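Local structure of mandelate racemase/muconate lactonizing enzyme, C-terminal domain protein (Paracoccus denitrificans, 4DWD) at the interface of chains A and B and the interface of chains A and C. The protein binds magnesium and belongs to the mandelate racemase/muconate lactonizing branch of the enolase superfamily, where it may act as a hydro-lyase. Coordinates in Å, arbitrary orientation; residue numbers count along the deposited sequence, not the author numbering. Chains: chain A/B/C, Mandelate racemase/muconate lactonizing enzyme, C-terminal domain protein.

Contact 1: the interface of chains A and B. Residues chain A 286-287, 289-291; chain B 254-255, 287.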
loop_
_atom_site.group_PDB
_atom_site.type_symbol
_atom_site.label_atom_id
_atom_site.label_comp_id
_atom_site.label_asym_id
_atom_site.label_seq_id
_atom_site.Cartn_x
_atom_site.Cartn_y
_atom_site.Cartn_z
ATOM N N ALA A 286 -17.979 -17.534 -9.818
ATOM C CA ALA A 286 -18.554 -16.314 -9.250
ATOM C C ALA A 286 -17.469 -15.400 -8.697
ATOM O O ALA A 286 -17.490 -14.179 -8.946
ATOM C CB ALA A 286 -19.571 -16.646 -8.170
ATOM N N LEU A 287 -16.510 -15.976 -7.969
ATOM C CA LEU A 287 -15.389 -15.202 -7.456
ATOM C C LEU A 287 -14.594 -14.548 -8.591
ATOM O O LEU A 287 -14.233 -13.359 -8.507
ATOM C CB LEU A 287 -14.486 -16.092 -6.585
ATOM C CG LEU A 287 -13.240 -15.420 -5.990
ATOM C CD1 LEU A 287 -13.613 -14.358 -4.964
ATOM C CD2 LEU A 287 -12.347 -16.489 -5.384
ATOM N N HIS A 289 -15.664 -13.771 -11.584
ATOM C CA HIS A 289 -16.496 -12.703 -12.152
ATOM C C HIS A 289 -16.531 -11.474 -11.280
ATOM O O HIS A 289 -16.565 -10.343 -11.779
ATOM C CB HIS A 289 -17.906 -13.231 -12.438
ATOM C CG HIS A 289 -18.786 -12.263 -13.203
ATOM N ND1 HIS A 289 -18.420 -11.716 -14.382
ATOM C CD2 HIS A 289 -20.058 -11.781 -12.926
ATOM C CE1 HIS A 289 -19.405 -10.909 -14.826
ATOM N NE2 HIS A 289 -20.405 -10.945 -13.933
ATOM N N ALA A 290 -16.509 -11.672 -9.966
ATOM C CA ALA A 290 -16.483 -10.545 -9.030
ATOM C C ALA A 290 -15.224 -9.705 -9.189
ATOM O O ALA A 290 -15.271 -8.495 -8.994
ATOM C CB ALA A 290 -16.605 -11.027 -7.590
ATOM N N HIS A 291 -14.118 -10.358 -9.538
ATOM C CA HIS A 291 -12.798 -9.706 -9.584
ATOM C C HIS A 291 -12.300 -9.380 -10.969
ATOM O O HIS A 291 -11.212 -8.813 -11.111
ATOM C CB HIS A 291 -11.746 -10.563 -8.841
ATOM C CG HIS A 291 -11.867 -10.504 -7.333
ATOM N ND1 HIS A 291 -11.219 -9.581 -6.589
ATOM C CD2 HIS A 291 -12.631 -11.258 -6.439
ATOM C CE1 HIS A 291 -11.512 -9.769 -5.287
ATOM N NE2 HIS A 291 -12.390 -10.781 -5.196
ATOM N N LEU B 254 -22.342 -7.585 -8.061
ATOM C CA LEU B 254 -21.343 -8.444 -7.459
ATOM C C LEU B 254 -19.988 -7.738 -7.385
ATOM O O LEU B 254 -19.269 -7.872 -6.396
ATOM C CB LEU B 254 -21.230 -9.734 -8.280
ATOM C CG LEU B 254 -20.318 -10.832 -7.739
ATOM C CD1 LEU B 254 -20.881 -11.413 -6.451
ATOM C CD2 LEU B 254 -20.121 -11.911 -8.794
ATOM N N GLN B 255 -19.668 -6.953 -8.414
ATOM C CA GLN B 255 -18.380 -6.245 -8.451
ATOM C C GLN B 255 -18.349 -5.089 -7.453
ATOM O O GLN B 255 -17.330 -4.867 -6.804
ATOM C CB GLN B 255 -18.059 -5.746 -9.861
ATOM C CG GLN B 255 -17.852 -6.856 -10.877
ATOM C CD GLN B 255 -19.148 -7.482 -11.323
ATOM O OE1 GLN B 255 -20.198 -6.843 -11.281
ATOM N NE2 GLN B 255 -19.087 -8.745 -11.738
ATOM N N LEU B 287 -18.995 -14.965 -2.550
ATOM C CA LEU B 287 -17.982 -13.913 -2.483
ATOM C C LEU B 287 -17.660 -13.590 -1.022
ATOM O O LEU B 287 -16.488 -13.416 -0.667
ATOM C CB LEU B 287 -18.465 -12.659 -3.221
ATOM C CG LEU B 287 -17.517 -11.452 -3.197
ATOM C CD1 LEU B 287 -16.253 -11.731 -4.013
ATOM C CD2 LEU B 287 -18.237 -10.219 -3.729
#
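A:Ala290 and B:Leu287 meet at the heart of this helix-against-helix patch, part of a two-fold interface that joins two copies in the deposited assembly. The apolar contacts centre on the methyl of A:Ala290, whose CB lies 3.7 Å from CD1 of B:Leu287 and, on another flank, 3.7 Å from the branch carbon CG of B:Leu254. The two copies of Leu287 cross at about a right angle, touching through their CD1 methyls at 3.8 Å. In both, CG is turned anti to the backbone N (chi1 179° in A:Leu287), which sends the CD1 branch toward its symmetry mate. B:Leu254 also brings its CD2 methyl to 3.5 Å from the backbone O of A:Ala286, a packing contact rather than a polar one.

A hydrogen bond crosses the patch from the side-chain amide of B:Gln255: NE2 donates to the backbone O of A:His289 at 3.0 Å. The bond is nearly straight, 174° at the hydrogen, and the acceptor lies in the amide plane, although the nitrogen itself sits well above the carbonyl plane. The bend of the glutamine chain at chi2 helps bring the amide to the C-terminal end of helix 277-291.

The same nitrogen also faces the imidazole of A:His289, with ring and amide planes 82° apart; NE2 of B:Gln255 stands 3.3 Å above the ring plane of A:His289, toward its rim.

Contact 2: the interface of chains A and C. Residues chain A 85-86, 88; chain C 86, 88-89, 228, 252.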
loop_
_atom_site.group_PDB
_atom_site.type_symbol
_atom_site.label_atom_id
_atom_site.label_comp_id
_atom_site.label_asym_id
_atom_site.label_seq_id
_atom_site.Cartn_x
_atom_site.Cartn_y
_atom_site.Cartn_z
ATOM N N LEU A 85 -7.147 -32.545 7.744
ATOM C CA LEU A 85 -6.418 -33.341 6.738
ATOM C C LEU A 85 -5.749 -32.453 5.698
ATOM O O LEU A 85 -5.116 -32.952 4.768
ATOM C CB LEU A 85 -7.367 -34.331 6.038
ATOM C CG LEU A 85 -7.998 -35.377 6.963
ATOM C CD1 LEU A 85 -8.869 -36.308 6.132
ATOM C CD2 LEU A 85 -6.957 -36.170 7.756
ATOM N N GLY A 86 -5.889 -31.143 5.866
ATOM C CA GLY A 86 -5.273 -30.176 4.964
ATOM C C GLY A 86 -6.148 -28.946 4.868
ATOM O O GLY A 86 -5.891 -27.955 5.534
ATOM N N GLU A 88 -6.300 -29.323 1.525
ATOM C CA GLU A 88 -5.820 -29.204 0.134
ATOM C C GLU A 88 -5.332 -30.517 -0.433
ATOM O O GLU A 88 -4.571 -31.240 0.215
ATOM C CB GLU A 88 -4.670 -28.217 0.028
ATOM C CG GLU A 88 -5.028 -26.776 0.361
ATOM C CD GLU A 88 -4.844 -26.417 1.830
ATOM O OE1 GLU A 88 -4.914 -27.313 2.685
ATOM O OE2 GLU A 88 -4.640 -25.219 2.127
ATOM N N GLY C 86 -1.355 -32.141 -2.251
ATOM C CA GLY C 86 -1.738 -30.962 -1.496
ATOM C C GLY C 86 -0.593 -29.962 -1.527
ATOM O O GLY C 86 -0.622 -29.016 -2.305
ATOM N N GLU C 88 -0.507 -29.953 1.850
ATOM C CA GLU C 88 -0.934 -29.556 3.196
ATOM C C GLU C 88 -1.664 -30.673 3.918
ATOM O O GLU C 88 -2.556 -31.321 3.362
ATOM C CB GLU C 88 -1.893 -28.367 3.141
ATOM C CG GLU C 88 -1.290 -27.049 2.660
ATOM C CD GLU C 88 -1.437 -26.850 1.165
ATOM O OE1 GLU C 88 -1.474 -27.852 0.411
ATOM O OE2 GLU C 88 -1.501 -25.675 0.734
ATOM N N GLY C 89 -1.310 -30.874 5.186
ATOM C CA GLY C 89 -2.060 -31.796 6.044
ATOM C C GLY C 89 -1.536 -33.213 5.933
ATOM O O GLY C 89 -0.516 -33.556 6.518
ATOM N N HIS C 228 -9.275 -20.647 9.804
ATOM C CA HIS C 228 -7.861 -20.595 9.421
ATOM C C HIS C 228 -7.673 -20.284 7.962
ATOM O O HIS C 228 -6.634 -19.760 7.579
ATOM C CB HIS C 228 -7.166 -21.916 9.774
ATOM C CG HIS C 228 -7.236 -22.943 8.675
ATOM N ND1 HIS C 228 -8.333 -23.691 8.448
ATOM C CD2 HIS C 228 -6.307 -23.297 7.703
ATOM C CE1 HIS C 228 -8.123 -24.481 7.381
ATOM N NE2 HIS C 228 -6.879 -24.237 6.922
ATOM N N TYR C 252 0.926 -25.291 6.899
ATOM C CA TYR C 252 1.648 -26.535 6.630
ATOM C C TYR C 252 2.871 -26.408 5.747
ATOM O O TYR C 252 3.534 -27.399 5.498
ATOM C CB TYR C 252 0.699 -27.598 6.043
ATOM C CG TYR C 252 -0.539 -27.842 6.888
ATOM C CD1 TYR C 252 -0.503 -28.727 7.971
ATOM C CD2 TYR C 252 -1.746 -27.194 6.600
ATOM C CE1 TYR C 252 -1.624 -28.964 8.742
ATOM C CE2 TYR C 252 -2.892 -27.433 7.361
ATOM C CZ TYR C 252 -2.823 -28.323 8.429
ATOM O OH TYR C 252 -3.922 -28.572 9.232
HETATM O O HOH W 1 -6.173 -27.379 8.441
HETATM O O HOH W 2 -5.438 -25.328 4.749
#
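A:Glu88 and C:Glu88 lie against each other across a two-fold loop contact, their carboxylates stacked with planes 10° apart and their CD carbons separated by 3.5 Å. Both side chains bend at chi2 (90° in A:Glu88), folding each carboxylate back over its partner's stem, and the two cross at about a right angle. Two stacked carboxylates are likely to raise each other's pKa, so one may be protonated, though protonation is not seen. Beside them, CA of A:Gly86 packs against CA of C:Gly89 at 3.8 Å, a close backbone approach with no side chains between.

Water extends the contact outward. Water 2 lies 2.7 Å from the carboxylate atom OE2 of A:Glu88 and 2.8 Å from the backbone O of A:Gly86, and it also hydrogen-bonds NE2 of C:His228, lying in that imidazole's plane at its edge. Were A:Glu88 an alanine, water 2 would probably lose its carboxylate partner and C:Glu88 the group stacked on it.

C:Tyr252 is positioned from within its own chain, one ring face resting on the backbone N of C:Gly89. Its phenol OH reaches water 1 at 2.7 Å, and that water in turn lies 3.0 Å from the O of A:Gly86.

Contact 3: the interface of chains A and B. Residues chain A 122, 317-318; chain B 76, 80.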
loop_
_atom_site.group_PDB
_atom_site.type_symbol
_atom_site.label_atom_id
_atom_site.label_comp_id
_atom_site.label_asym_id
_atom_site.label_seq_id
_atom_site.Cartn_x
_atom_site.Cartn_y
_atom_site.Cartn_z
ATOM N N TRP A 122 -24.819 -21.164 -22.352
ATOM C CA TRP A 122 -24.511 -20.206 -23.417
ATOM C C TRP A 122 -24.156 -20.899 -24.699
ATOM O O TRP A 122 -24.336 -20.332 -25.787
ATOM C CB TRP A 122 -23.326 -19.331 -23.016
ATOM C CG TRP A 122 -23.624 -18.463 -21.838
ATOM C CD1 TRP A 122 -23.428 -18.770 -20.494
ATOM C CD2 TRP A 122 -24.252 -17.134 -21.846
ATOM N NE1 TRP A 122 -23.864 -17.746 -19.699
ATOM C CE2 TRP A 122 -24.379 -16.740 -20.444
ATOM C CE3 TRP A 122 -24.697 -16.257 -22.843
ATOM C CZ2 TRP A 122 -24.908 -15.509 -20.071
ATOM C CZ3 TRP A 122 -25.250 -15.028 -22.452
ATOM C CH2 TRP A 122 -25.340 -14.663 -21.098
HETATM N N MSE A 317 -20.480 -17.309 -19.042
HETATM C CA MSE A 317 -20.773 -16.248 -20.024
HETATM C C MSE A 317 -19.545 -15.844 -20.813
HETATM O O MSE A 317 -19.507 -16.033 -22.025
HETATM C CB MSE A 317 -21.416 -15.054 -19.322
HETATM C CG MSE A 317 -21.801 -13.986 -20.334
HETATM SE SE MSE A 317 -22.710 -12.491 -19.421
HETATM C CE MSE A 317 -21.515 -12.244 -17.862
ATOM N N HIS A 318 -18.542 -15.294 -20.129
ATOM C CA HIS A 318 -17.328 -14.773 -20.786
ATOM C C HIS A 318 -16.277 -15.827 -20.870
ATOM O O HIS A 318 -15.230 -15.739 -20.208
ATOM C CB HIS A 318 -16.798 -13.539 -20.060
ATOM C CG HIS A 318 -17.726 -12.355 -20.127
ATOM N ND1 HIS A 318 -17.907 -11.515 -19.088
ATOM C CD2 HIS A 318 -18.550 -11.897 -21.155
ATOM C CE1 HIS A 318 -18.794 -10.560 -19.437
ATOM N NE2 HIS A 318 -19.190 -10.800 -20.701
ATOM N N ASP B 76 -28.768 -13.046 -17.327
ATOM C CA ASP B 76 -27.459 -12.424 -17.525
ATOM C C ASP B 76 -27.369 -11.783 -18.907
ATOM O O ASP B 76 -26.740 -10.726 -19.057
ATOM C CB ASP B 76 -26.308 -13.416 -17.283
ATOM C CG ASP B 76 -26.193 -13.836 -15.827
ATOM O OD1 ASP B 76 -26.950 -13.312 -14.971
ATOM O OD2 ASP B 76 -25.334 -14.691 -15.539
ATOM N N HIS B 80 -26.955 -7.592 -19.549
ATOM C CA HIS B 80 -26.093 -6.908 -20.493
ATOM C C HIS B 80 -26.840 -6.029 -21.469
ATOM O O HIS B 80 -26.344 -4.972 -21.844
ATOM C CB HIS B 80 -25.076 -7.886 -21.084
ATOM C CG HIS B 80 -23.998 -8.275 -20.078
ATOM N ND1 HIS B 80 -24.228 -9.157 -19.084
ATOM C CD2 HIS B 80 -22.696 -7.796 -19.880
ATOM C CE1 HIS B 80 -23.130 -9.268 -18.307
ATOM N NE2 HIS B 80 -22.195 -8.431 -18.788
HETATM O O HOH W 3 -24.128 -16.595 -16.956
#
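Selenomethionine A:Met317 runs out extended, CG anti to the backbone N (chi1 -177°), then bends at chi3 (45°), presenting both its selenium and its terminal methyl to B:His80. The imidazole arrives from the opposite direction: CE1 of B:His80 lies 3.4 Å from the methyl CE of A:Met317. That methyl also lies over one face of A:His318, toward its rim, touching both histidines, whose rims approach each other.

B:His80 is held by its own helix. Its ND1 donates to the backbone O of B:Asp76 at 3.0 Å, with the acceptor in the ring plane, which helps fix the ring's rotation and directs CE1 across the interface. With an alanine at B:His80, A:Met317 would probably lose the CE1 side of the imidazole and its end be freer to turn.

Alongside, CB of B:Asp76 meets the rim of the A:Trp122 indole at CZ2, 3.8 Å away and in the ring plane. Water 3 links the same two residues, 3.0 Å from the indole NE1 of A:Trp122 and 2.7 Å from the carboxylate OD2 of B:Asp76. CA of A:Met317 packs on one face of the indole.

This small patch thus sets helix 71-81 of chain B against loop residues of chain A, A:Trp122 following helix 114-117 and A:Met317 following helix 304-314.

Contact 4: the interface of chains A and C. Residues chain A 50, 54, 85, 88, 90; chain C 50, 54, 85, 90.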
loop_
_atom_site.group_PDB
_atom_site.type_symbol
_atom_site.label_atom_id
_atom_site.label_comp_id
_atom_site.label_asym_id
_atom_site.label_seq_id
_atom_site.Cartn_x
_atom_site.Cartn_y
_atom_site.Cartn_z
ATOM N N ALA A 50 -4.981 -42.202 -1.994
ATOM C CA ALA A 50 -5.222 -41.535 -0.716
ATOM C C ALA A 50 -6.618 -40.891 -0.672
ATOM O O ALA A 50 -7.327 -41.033 0.324
ATOM C CB ALA A 50 -4.138 -40.506 -0.423
ATOM N N VAL A 54 -9.802 -41.770 1.866
ATOM C CA VAL A 54 -10.575 -40.746 2.589
ATOM C C VAL A 54 -12.084 -40.869 2.309
ATOM O O VAL A 54 -12.891 -40.773 3.227
ATOM C CB VAL A 54 -10.003 -39.329 2.319
ATOM C CG1 VAL A 54 -10.952 -38.241 2.800
ATOM C CG2 VAL A 54 -8.647 -39.176 3.009
ATOM N N LEU A 85 -7.147 -32.545 7.744
ATOM C CA LEU A 85 -6.418 -33.341 6.738
ATOM C C LEU A 85 -5.749 -32.453 5.698
ATOM O O LEU A 85 -5.116 -32.952 4.768
ATOM C CB LEU A 85 -7.367 -34.331 6.038
ATOM C CG LEU A 85 -7.998 -35.377 6.963
ATOM C CD1 LEU A 85 -8.869 -36.308 6.132
ATOM C CD2 LEU A 85 -6.957 -36.170 7.756
ATOM N N GLU A 88 -6.300 -29.323 1.525
ATOM C CA GLU A 88 -5.820 -29.204 0.134
ATOM C C GLU A 88 -5.332 -30.517 -0.433
ATOM O O GLU A 88 -4.571 -31.240 0.215
ATOM C CB GLU A 88 -4.670 -28.217 0.028
ATOM C CG GLU A 88 -5.028 -26.776 0.361
ATOM C CD GLU A 88 -4.844 -26.417 1.830
ATOM O OE1 GLU A 88 -4.914 -27.313 2.685
ATOM O OE2 GLU A 88 -4.640 -25.219 2.127
ATOM N N ILE A 90 -5.536 -34.070 -1.343
ATOM C CA ILE A 90 -6.206 -35.345 -1.085
ATOM C C ILE A 90 -7.670 -35.201 -0.624
ATOM O O ILE A 90 -8.567 -35.815 -1.200
ATOM C CB ILE A 90 -5.403 -36.197 -0.080
ATOM C CG1 ILE A 90 -4.100 -36.691 -0.715
ATOM C CG2 ILE A 90 -6.206 -37.405 0.381
ATOM C CD1 ILE A 90 -3.091 -37.121 0.335
ATOM N N ALA C 50 -4.618 -41.712 6.698
ATOM C CA ALA C 50 -4.241 -41.269 5.360
ATOM C C ALA C 50 -2.738 -40.955 5.307
ATOM O O ALA C 50 -2.055 -41.367 4.362
ATOM C CB ALA C 50 -5.074 -40.067 4.922
ATOM N N VAL C 54 0.198 -42.798 2.979
ATOM C CA VAL C 54 1.152 -42.093 2.126
ATOM C C VAL C 54 2.580 -42.528 2.471
ATOM O O VAL C 54 3.398 -42.754 1.579
ATOM C CB VAL C 54 0.946 -40.563 2.221
ATOM C CG1 VAL C 54 2.110 -39.817 1.585
ATOM C CG2 VAL C 54 -0.362 -40.156 1.549
ATOM N N LEU C 85 -0.483 -34.002 -3.954
ATOM C CA LEU C 85 -1.348 -34.483 -2.868
ATOM C C LEU C 85 -1.798 -33.359 -1.949
ATOM O O LEU C 85 -2.533 -33.592 -0.988
ATOM C CB LEU C 85 -0.673 -35.605 -2.055
ATOM C CG LEU C 85 -0.275 -36.866 -2.824
ATOM C CD1 LEU C 85 0.363 -37.861 -1.865
ATOM C CD2 LEU C 85 -1.474 -37.474 -3.553
ATOM N N ILE C 90 -2.244 -34.045 5.180
ATOM C CA ILE C 90 -1.895 -35.461 5.117
ATOM C C ILE C 90 -0.442 -35.710 4.690
ATOM O O ILE C 90 0.308 -36.434 5.362
ATOM C CB ILE C 90 -2.862 -36.202 4.178
ATOM C CG1 ILE C 90 -4.251 -36.297 4.831
ATOM C CG2 ILE C 90 -2.346 -37.611 3.880
ATOM C CD1 ILE C 90 -5.377 -36.613 3.864
#
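A:Ile90 and C:Leu85 are joined through their backbones, and the two-fold axis repeats the link between C:Ile90 and A:Leu85. In each, the amide N of the isoleucine donates to the carbonyl O of the leucine at the end of the opposing 3-10 turn. N of A:Ile90 lies 3.1 Å from O of C:Leu85, and N of C:Ile90 is likewise 3.1 Å from O of A:Leu85. Both bonds are bent, 151° and 145° at the hydrogen, and the donors stand above the carbonyl planes. They use the first residue of each helix 90-110, so the amide N-H of that residue is taken up by the neighbouring chain.

The apolar contacts form a compact core around these links. The isoleucines cross at about a right angle, with CD1 of A:Ile90 3.7 Å from the CG2 branch of C:Ile90. CG1 is turned anti to the carbonyl carbon (chi1 -69° in A:Ile90), carrying CD1 over the partner leucine, where it lies 3.7 Å from CB of C:Leu85. The reciprocal pair, CD1 of C:Ile90 and CB of A:Leu85, matches it. At the margin, CG2 of A:Val54 comes within 4.1 Å of CB of C:Ala50, a looser touch.

In the fold, the patch brings together the 3-10 turn 83-85, the start of helix 90-110 and the first turns of helix 49-63 from both subunits.

Chain A uses separate surfaces for its two neighbours. Contacts 1 and 3 face chain B, with C-alpha centres about 14 Å apart, whereas contacts 2 and 4 face chain C and lie about 8 Å apart, sharing A:Leu85 and A:Glu88, so they form one continuous patch. The surfaces are well separated: contact 1 is about 25 Å from contact 2, and contact 3 about 37 Å from contact 4. With two distinct two-fold interfaces on each subunit, chains can be linked onward beyond a dimer, consistent with the eight copies of the deposited assembly, although the structure alone does not show that this is the form in solution.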